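Local coordinates for protein cytochrome C549 (Arthrospira maxima, PDB 1F1C) that carries one covalently bound heme c and serves as an extrinsic lumenal subunit of photosystem II, probably stabilising the oxygen-evolving complex, at residues 1-9 and 115-123. Residues are numbered along the deposited sequence; the frame is centred on the assembly and turned at random.
Sequences LTEELRTFP and GYILLQPKV
F8 turns its CG away from its own carbonyl carbon (chi1 -40°), which drives the ring toward the helix, while L119, CG anti to its backbone N (chi1 177°), carries CD1 to 3.8 Å from O of L5 and 4.1 Å from CZ of F8. The ring's CD2-CE2-CZ side lies obliquely against one flank of the helix: CD2 of F8 sits 3.8 Å from CB of L118, and CE2 of F8 is equally close to CA of L119. CE2 and CZ also pack against the carbonyl oxygen of G115, a contact with the helix backbone itself. L118 slants across the phenylalanine, its CD1 lying 3.9 Å from CB of F8.

The aliphatic part of K122 lies across the F8 ring: CE lies 3.9 Å from CD2 of F8, and CD is 3.2 Å from O of L5. The ammonium NZ stays 6.3 Å from OE2 of E4, so any attraction there is long-range. At the chain end, poorly ordered L1 crosses V123 at about a right angle, with its CD1 4.1 Å from CG1 of V123. No hydrogen bond joins the segments; this is largely apolar packing of the N-terminal segment on the last helix, whose I117 touches the heme while L118 and L119 meet F8.

The type I turn E4 to T7 leads into strand 7-9, which pairs antiparallel with 16-18, and this small sheet lies beside the final helix, 107-124, of the cytochrome. I24 of helix 21-34 adjoins L119, while I67, at the start of helix 67-75, touches both F8 and L118.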
loop_
_atom_site.group_PDB
_atom_site.type_symbol
_atom_site.label_atom_id
_atom_site.label_comp_id
_atom_site.label_asym_id
_atom_site.label_seq_id
_atom_site.Cartn_x
_atom_site.Cartn_y
_atom_site.Cartn_z
ATOM N N LEU A 1 7.132 31.184 17.131
ATOM C CA LEU A 1 5.894 30.584 16.554
ATOM C C LEU A 1 4.664 31.116 17.294
ATOM O O LEU A 1 4.200 30.514 18.264
ATOM C CB LEU A 1 5.954 29.058 16.666
ATOM C CG LEU A 1 4.990 28.259 15.782
ATOM C CD1 LEU A 1 5.233 28.583 14.309
ATOM C CD2 LEU A 1 5.195 26.776 16.035
ATOM N N THR A 2 4.147 32.252 16.826
ATOM C CA THR A 2 2.979 32.890 17.432
ATOM C C THR A 2 1.784 31.947 17.504
ATOM O O THR A 2 1.736 30.933 16.806
ATOM C CB THR A 2 2.535 34.143 16.640
ATOM O OG1 THR A 2 1.928 33.744 15.405
ATOM C CG2 THR A 2 3.727 35.035 16.338
ATOM N N GLU A 3 0.817 32.298 18.345
ATOM C CA GLU A 3 -0.384 31.493 18.506
ATOM C C GLU A 3 -1.206 31.540 17.223
ATOM O O GLU A 3 -2.103 30.722 17.014
ATOM C CB GLU A 3 -1.218 32.016 19.674
ATOM C CG GLU A 3 -0.508 31.959 21.013
ATOM C CD GLU A 3 -1.436 32.266 22.172
ATOM O OE1 GLU A 3 -2.434 31.535 22.346
ATOM O OE2 GLU A 3 -1.169 33.241 22.910
ATOM N N GLU A 4 -0.888 32.505 16.365
ATOM C CA GLU A 4 -1.588 32.666 15.099
ATOM C C GLU A 4 -1.249 31.532 14.131
ATOM O O GLU A 4 -2.138 30.885 13.573
ATOM C CB GLU A 4 -1.224 34.012 14.471
ATOM C CG GLU A 4 -1.930 34.280 13.155
ATOM C CD GLU A 4 -3.430 34.072 13.259
ATOM O OE1 GLU A 4 -4.068 34.731 14.111
ATOM O OE2 GLU A 4 -3.968 33.244 12.490
ATOM N N LEU A 5 0.041 31.291 13.930
ATOM C CA LEU A 5 0.469 30.236 13.031
ATOM C C LEU A 5 -0.022 28.889 13.531
ATOM O O LEU A 5 -0.244 27.967 12.742
ATOM C CB LEU A 5 1.993 30.214 12.927
ATOM C CG LEU A 5 2.655 31.436 12.283
ATOM C CD1 LEU A 5 4.158 31.303 12.414
ATOM C CD2 LEU A 5 2.251 31.557 10.813
ATOM N N ARG A 6 -0.200 28.790 14.844
ATOM C CA ARG A 6 -0.640 27.558 15.480
ATOM C C ARG A 6 -2.157 27.428 15.580
ATOM O O ARG A 6 -2.662 26.624 16.358
ATOM C CB ARG A 6 0.002 27.442 16.864
ATOM C CG ARG A 6 1.520 27.260 16.802
ATOM C CD ARG A 6 2.228 27.836 18.015
ATOM N NE ARG A 6 1.741 27.269 19.266
ATOM C CZ ARG A 6 1.216 27.989 20.256
ATOM N NH1 ARG A 6 1.110 29.310 20.144
ATOM N NH2 ARG A 6 0.796 27.387 21.360
ATOM N N THR A 7 -2.873 28.222 14.788
ATOM C CA THR A 7 -4.332 28.178 14.754
ATOM C C THR A 7 -4.716 27.427 13.478
ATOM O O THR A 7 -4.414 27.891 12.380
ATOM C CB THR A 7 -4.957 29.593 14.685
ATOM O OG1 THR A 7 -4.579 30.358 15.840
ATOM C CG2 THR A 7 -6.470 29.499 14.642
ATOM N N PHE A 8 -5.367 26.273 13.616
ATOM C CA PHE A 8 -5.761 25.496 12.450
ATOM C C PHE A 8 -7.242 25.188 12.475
ATOM O O PHE A 8 -7.888 25.297 13.514
ATOM C CB PHE A 8 -5.011 24.163 12.397
ATOM C CG PHE A 8 -3.575 24.260 12.783
ATOM C CD1 PHE A 8 -3.194 24.117 14.109
ATOM C CD2 PHE A 8 -2.599 24.523 11.825
ATOM C CE1 PHE A 8 -1.860 24.236 14.482
ATOM C CE2 PHE A 8 -1.257 24.645 12.186
ATOM C CZ PHE A 8 -0.886 24.503 13.517
ATOM N N PRO A 9 -7.803 24.803 11.323
ATOM C CA PRO A 9 -9.224 24.475 11.276
ATOM C C PRO A 9 -9.294 23.088 11.906
ATOM O O PRO A 9 -8.616 22.170 11.439
ATOM C CB PRO A 9 -9.529 24.419 9.779
ATOM C CG PRO A 9 -8.366 25.105 9.125
ATOM C CD PRO A 9 -7.205 24.735 9.982
ATOM N N GLY A 115 -1.783 18.443 13.191
ATOM C CA GLY A 115 -1.390 19.821 13.378
ATOM C C GLY A 115 -0.051 20.066 12.712
ATOM O O GLY A 115 0.165 21.111 12.091
ATOM N N TYR A 116 0.856 19.104 12.847
ATOM C CA TYR A 116 2.184 19.216 12.246
ATOM C C TYR A 116 2.068 19.367 10.730
ATOM O O TYR A 116 2.608 20.310 10.143
ATOM C CB TYR A 116 3.028 17.973 12.566
ATOM C CG TYR A 116 4.342 17.944 11.825
ATOM C CD1 TYR A 116 5.345 18.864 12.115
ATOM C CD2 TYR A 116 4.565 17.025 10.801
ATOM C CE1 TYR A 116 6.539 18.875 11.402
ATOM C CE2 TYR A 116 5.754 17.024 10.087
ATOM C CZ TYR A 116 6.735 17.952 10.391
ATOM O OH TYR A 116 7.912 17.964 9.678
ATOM N N ILE A 117 1.370 18.426 10.100
ATOM C CA ILE A 117 1.186 18.461 8.657
ATOM C C ILE A 117 0.658 19.817 8.199
ATOM O O ILE A 117 1.198 20.402 7.265
ATOM C CB ILE A 117 0.208 17.346 8.183
ATOM C CG1 ILE A 117 0.867 15.961 8.354
ATOM C CG2 ILE A 117 -0.211 17.609 6.726
ATOM C CD1 ILE A 117 -0.039 14.746 8.014
ATOM N N LEU A 118 -0.383 20.317 8.866
ATOM C CA LEU A 118 -0.993 21.602 8.509
ATOM C C LEU A 118 -0.094 22.799 8.808
ATOM O O LEU A 118 -0.274 23.882 8.244
ATOM C CB LEU A 118 -2.330 21.790 9.246
ATOM C CG LEU A 118 -3.443 20.749 9.056
ATOM C CD1 LEU A 118 -4.593 21.090 9.996
ATOM C CD2 LEU A 118 -3.916 20.718 7.614
ATOM N N LEU A 119 0.870 22.610 9.700
ATOM C CA LEU A 119 1.775 23.688 10.057
ATOM C C LEU A 119 2.849 23.944 9.002
ATOM O O LEU A 119 3.109 25.086 8.656
ATOM C CB LEU A 119 2.462 23.382 11.385
ATOM C CG LEU A 119 3.498 24.415 11.850
ATOM C CD1 LEU A 119 2.821 25.734 12.184
ATOM C CD2 LEU A 119 4.227 23.871 13.072
ATOM N N GLN A 120 3.451 22.875 8.485
ATOM C CA GLN A 120 4.536 22.991 7.525
ATOM C C GLN A 120 4.413 24.042 6.427
ATOM O O GLN A 120 5.310 24.867 6.271
ATOM C CB GLN A 120 4.843 21.616 6.951
ATOM C CG GLN A 120 5.225 20.651 8.052
ATOM C CD GLN A 120 6.170 21.288 9.066
ATOM O OE1 GLN A 120 7.323 21.567 8.764
ATOM N NE2 GLN A 120 5.669 21.533 10.266
ATOM N N PRO A 121 3.312 24.049 5.659
ATOM C CA PRO A 121 3.258 25.095 4.625
ATOM C C PRO A 121 3.242 26.521 5.207
ATOM O O PRO A 121 3.705 27.472 4.584
ATOM C CB PRO A 121 1.989 24.750 3.849
ATOM C CG PRO A 121 1.127 24.033 4.880
ATOM C CD PRO A 121 2.119 23.179 5.621
ATOM N N LYS A 122 2.719 26.673 6.416
ATOM C CA LYS A 122 2.680 27.996 7.046
ATOM C C LYS A 122 4.092 28.477 7.377
ATOM O O LYS A 122 4.334 29.677 7.489
ATOM C CB LYS A 122 1.857 27.960 8.346
ATOM C CG LYS A 122 0.375 27.618 8.177
ATOM C CD LYS A 122 -0.332 27.569 9.529
ATOM C CE LYS A 122 -1.839 27.417 9.373
ATOM N NZ LYS A 122 -2.409 28.533 8.559
ATOM N N VAL A 123 5.022 27.537 7.532
ATOM C CA VAL A 123 6.401 27.888 7.867
ATOM C C VAL A 123 7.420 27.568 6.766
ATOM O O VAL A 123 8.463 28.208 6.673
ATOM C CB VAL A 123 6.844 27.211 9.209
ATOM C CG1 VAL A 123 6.197 27.918 10.393
ATOM C CG2 VAL A 123 6.433 25.752 9.224
#